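Local coordinates for putative ABC transporter amino acid-binding protein (Sinorhizobium meliloti, PDB 2Q88) that binds the compatible solute ectoine as the substrate-binding protein of an ABC transporter and so probably delivers it for uptake in osmoprotection, at residues Ile19-Glu22 with Ala27-Ala30; Val151-Asp154 with Lys160-Gln163. All blocks are in the same frame, centred on the assembly; numbering follows the deposited sequence.

Contact 1. Residues Ile19-Glu22 with Ala27-Ala30; sequences IANE and AVGA. With 4CS ((4S)-2-methyl-1,4,5,6-tetrahydropyrimidine-4-carboxylic acid), chain F.
Asn-21 meets Val-28 by direct contact and perhaps also through a water. A modelled water sits 2.5 Å from Asn-21 OD1, so short that the exact distance is doubtful. It also accepts a weak bond from Val-28 N, at 3.4 Å. Directly, Asn-21 OD1 lies 3.5 Å from Val-28 N, without a hydrogen bond between them, and 3.6 Å from Ala-27 CA. The amide reaches this place because CG stands anti to the backbone N (chi1 -162°). Asn-21 itself has a positive phi (66°), which turns the chain after strand 14-19.

Beside this polar link is a small apolar one. Ile-19 CD1 touches Val-28 CG2 at 3.8 Å, and the two side chains cross at about a right angle. Ile-58 of strand 53-58 packs against Ile-19, Asn-21 and Val-28.

The Glu-22 side chain leaves the backbone away from 27-30, and its extended chain brings the carboxylate to the ligand. Ectoine atom NAG donates to Glu-22 OE2 at 2.8 Å with a nearly straight bond (166°). The second bond, to Glu-22 OE1 at 3.0 Å, is bent and weak. Tyr-61 OH and Ser-176 OG bond to OE1 and OE2 respectively, which helps fix the carboxylate. Thr-26 OG1 bonds to the backbone N of Glu-22.

The carboxylate probably offsets positive charge on the ectoine ring, so the loop after strand 14-19 supplies an acidic partner for the ring N-H of a zwitterionic solute.

Contact 2. Residues Val151-Asp154 with Lys160-Gln163; sequences VVPD and KMLQ
This is a small apolar contact between Met-161, on helix 155-164, and the turn that leads from strand 149-151 into that same helix. About 99 Å² is buried in all, and Met-161 is the only residue of 160-163 that takes part. The Val-152 and Met-161 side chains meet end-on, tip to tip. Val-152 CG2 does the touching, at 3.8 Å from Met-161 CE and also 3.8 Å from Met-161 SD. One methyl thus rests against both the sulfur and the terminal methyl.

The Met-161 chain runs straight through chi2 and then bends at chi3 (-116°). The bend swings CE round toward the turn, where Pro-153 CD lies at 4.5 Å. Val-151 adds its carbonyl, with O at 4.4 Å from Met-161 CE. These two are looser neighbours than Val-152, which is buried. Arg-166 and Ile-167, in the loop after the helix, also touch Met-161.

The backbone of Val-152 is hydrogen-bonded to that of Ala-129, at the end of strand 127-129. Asp-154 is the N-cap of the helix, and its OD1 accepts from Ser-157 N. The turn is therefore held at the sheet and at the helix start, while Met-161 packs on it from two turns further along. Strand 149-151, the capped turn and helix 155-164 lead on to strand 169-173 in a beta-alpha-beta arrangement, as expected in a lobe of a periplasmic binding protein.

Overall arrangement
Contact 1 comes first along the chain and closes before contact 2 opens. Their centres are about 17 Å apart. The nearest atoms are about 5 Å apart, and the two do not touch. Contact 1 follows strand 14-19 and reaches strand 27-28. Contact 2 lies between strand 149-151, part of the mixed sheet, and helix 155-164. They sit in the two lobes of the binding protein, near the cleft that holds ectoine. Contact 1 binds the ligand through Glu-22, whereas the Val-152 side chain stays about 10 Å from it. Glu-60 touches Val-151 and Pro-153, so the lobes probably also meet at this point, consistent with a closed form.

Contact 1. Residues Ile19-Glu22 with Ala27-Ala30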
loop_
_atom_site.group_PDB
_atom_site.type_symbol
_atom_site.label_atom_id
_atom_site.label_comp_id
_atom_site.label_asym_id
_atom_site.label_seq_id
_atom_site.Cartn_x
_atom_site.Cartn_y
_atom_site.Cartn_z
ATOM N N ILE A 19 -9.482 0.307 -0.311
ATOM C CA ILE A 19 -8.433 -0.473 -0.982
ATOM C C ILE A 19 -8.125 0.113 -2.368
ATOM O O ILE A 19 -8.850 0.981 -2.841
ATOM C CB ILE A 19 -8.860 -1.951 -1.141
ATOM C CG1 ILE A 19 -10.020 -2.087 -2.139
ATOM C CG2 ILE A 19 -9.211 -2.569 0.212
ATOM C CD1 ILE A 19 -10.193 -3.510 -2.672
ATOM N N ALA A 20 -7.066 -0.369 -3.027
ATOM C CA ALA A 20 -6.712 0.144 -4.356
ATOM C C ALA A 20 -6.724 -0.887 -5.479
ATOM O O ALA A 20 -6.623 -0.507 -6.648
ATOM C CB ALA A 20 -5.365 0.849 -4.319
ATOM N N ASN A 21 -6.837 -2.171 -5.140
ATOM C CA ASN A 21 -6.710 -3.269 -6.121
ATOM C C ASN A 21 -5.283 -3.372 -6.708
ATOM O O ASN A 21 -5.049 -3.082 -7.878
ATOM C CB ASN A 21 -7.766 -3.165 -7.230
ATOM C CG ASN A 21 -7.953 -4.470 -7.982
ATOM O OD1 ASN A 21 -7.544 -5.538 -7.517
ATOM N ND2 ASN A 21 -8.572 -4.392 -9.151
ATOM N N GLU A 22 -4.339 -3.768 -5.865
ATOM C CA GLU A 22 -2.925 -3.873 -6.239
ATOM C C GLU A 22 -2.345 -5.120 -5.572
ATOM O O GLU A 22 -1.785 -5.036 -4.477
ATOM C CB GLU A 22 -2.154 -2.620 -5.806
ATOM C CG GLU A 22 -0.668 -2.637 -6.191
ATOM C CD GLU A 22 0.116 -1.482 -5.597
ATOM O OE1 GLU A 22 -0.353 -0.331 -5.730
ATOM O OE2 GLU A 22 1.211 -1.720 -5.010
ATOM N N ALA A 27 -6.782 -7.216 -3.564
ATOM C CA ALA A 27 -7.214 -7.842 -4.809
ATOM C C ALA A 27 -8.718 -8.011 -4.730
ATOM O O ALA A 27 -9.261 -8.116 -3.638
ATOM C CB ALA A 27 -6.548 -9.198 -4.989
ATOM N N VAL A 28 -9.383 -8.026 -5.880
ATOM C CA VAL A 28 -10.819 -8.299 -5.925
ATOM C C VAL A 28 -11.085 -9.454 -6.891
ATOM O O VAL A 28 -10.668 -9.417 -8.043
ATOM C CB VAL A 28 -11.635 -7.047 -6.327
ATOM C CG1 VAL A 28 -13.145 -7.340 -6.291
ATOM C CG2 VAL A 28 -11.288 -5.859 -5.406
ATOM N N GLY A 29 -11.771 -10.483 -6.405
ATOM C CA GLY A 29 -12.137 -11.615 -7.257
ATOM C C GLY A 29 -13.264 -11.254 -8.208
ATOM O O GLY A 29 -13.905 -10.204 -8.064
ATOM N N ALA A 30 -13.509 -12.133 -9.179
ATOM C CA ALA A 30 -14.604 -11.967 -10.137
ATOM C C ALA A 30 -15.964 -11.874 -9.437
ATOM O O ALA A 30 -16.848 -11.149 -9.893
ATOM C CB ALA A 30 -14.602 -13.119 -11.149
HETATM O O 4CS F . 1.666 5.195 -1.222
HETATM C C 4CS F . 1.642 4.023 -0.845
HETATM O OXT 4CS F . 1.366 3.757 0.331
HETATM C CA 4CS F . 1.982 2.903 -1.819
HETATM C CB 4CS F . 1.419 3.128 -3.209
HETATM C CAD 4CS F . 1.848 1.982 -4.130
HETATM N NAG 4CS F . 1.425 0.686 -3.538
HETATM C CAI 4CS F . 1.285 0.530 -2.150
HETATM C CAA 4CS F . 0.831 -0.816 -1.559
HETATM N N 4CS F . 1.525 1.607 -1.285
HETATM O O HOH W 1 -7.335 -7.794 -8.528
#

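Contact 2. Residues Val151-Asp154 with Lys160-Gln163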
loop_
_atom_site.group_PDB
_atom_site.type_symbol
_atom_site.label_atom_id
_atom_site.label_comp_id
_atom_site.label_asym_id
_atom_site.label_seq_id
_atom_site.Cartn_x
_atom_site.Cartn_y
_atom_site.Cartn_z
ATOM N N VAL A 151 0.798 10.150 -13.508
ATOM C CA VAL A 151 -0.122 9.375 -12.675
ATOM C C VAL A 151 -0.600 8.151 -13.458
ATOM O O VAL A 151 -0.966 8.270 -14.629
ATOM C CB VAL A 151 -1.307 10.229 -12.207
ATOM C CG1 VAL A 151 -2.310 9.395 -11.417
ATOM C CG2 VAL A 151 -0.806 11.436 -11.368
ATOM N N VAL A 152 -0.584 6.984 -12.812
ATOM C CA VAL A 152 -1.069 5.725 -13.405
ATOM C C VAL A 152 -2.132 5.138 -12.463
ATOM O O VAL A 152 -1.823 4.873 -11.301
ATOM C CB VAL A 152 0.109 4.714 -13.606
ATOM C CG1 VAL A 152 -0.402 3.328 -14.014
ATOM C CG2 VAL A 152 1.074 5.229 -14.649
ATOM N N PRO A 153 -3.367 4.934 -12.946
ATOM C CA PRO A 153 -4.463 4.440 -12.099
ATOM C C PRO A 153 -4.254 3.039 -11.504
ATOM O O PRO A 153 -4.617 2.801 -10.344
ATOM C CB PRO A 153 -5.674 4.443 -13.046
ATOM C CG PRO A 153 -5.106 4.411 -14.400
ATOM C CD PRO A 153 -3.803 5.139 -14.335
ATOM N N ASP A 154 -3.694 2.117 -12.281
ATOM C CA ASP A 154 -3.480 0.748 -11.791
ATOM C C ASP A 154 -2.355 0.019 -12.527
ATOM O O ASP A 154 -1.818 0.524 -13.510
ATOM C CB ASP A 154 -4.778 -0.049 -11.884
ATOM C CG ASP A 154 -5.401 0.026 -13.266
ATOM O OD1 ASP A 154 -4.829 -0.555 -14.207
ATOM O OD2 ASP A 154 -6.461 0.645 -13.498
ATOM N N LYS A 160 0.889 -1.337 -19.640
ATOM C CA LYS A 160 0.507 -0.940 -20.997
ATOM C C LYS A 160 1.185 0.365 -21.430
ATOM O O LYS A 160 1.643 0.488 -22.566
ATOM C CB LYS A 160 -1.031 -0.874 -21.118
ATOM C CG LYS A 160 -1.577 -0.731 -22.541
ATOM C CD LYS A 160 -1.177 -1.890 -23.450
ATOM C CE LYS A 160 -1.732 -1.683 -24.856
ATOM N NZ LYS A 160 -0.821 -2.257 -25.883
ATOM N N MET A 161 1.284 1.330 -20.514
ATOM C CA MET A 161 1.985 2.589 -20.798
ATOM C C MET A 161 3.476 2.403 -21.045
ATOM O O MET A 161 4.057 3.076 -21.889
ATOM C CB MET A 161 1.810 3.566 -19.647
ATOM C CG MET A 161 0.733 4.569 -19.866
ATOM S SD MET A 161 0.664 5.660 -18.445
ATOM C CE MET A 161 -0.976 5.269 -17.826
ATOM N N LEU A 162 4.081 1.502 -20.277
ATOM C CA LEU A 162 5.486 1.133 -20.413
ATOM C C LEU A 162 5.713 0.453 -21.762
ATOM O O LEU A 162 6.608 0.830 -22.509
ATOM C CB LEU A 162 5.855 0.166 -19.286
ATOM C CG LEU A 162 7.202 0.166 -18.571
ATOM C CD1 LEU A 162 7.555 -1.269 -18.244
ATOM C CD2 LEU A 162 8.325 0.843 -19.369
ATOM N N GLN A 163 4.895 -0.550 -22.057
ATOM C CA GLN A 163 4.919 -1.249 -23.346
ATOM C C GLN A 163 4.726 -0.306 -24.545
ATOM O O GLN A 163 5.419 -0.435 -25.553
ATOM C CB GLN A 163 3.848 -2.349 -23.372
ATOM C CG GLN A 163 4.105 -3.523 -22.415
ATOM C CD GLN A 163 2.882 -4.423 -22.209
ATOM O OE1 GLN A 163 1.768 -4.083 -22.611
ATOM N NE2 GLN A 163 3.098 -5.575 -21.579
#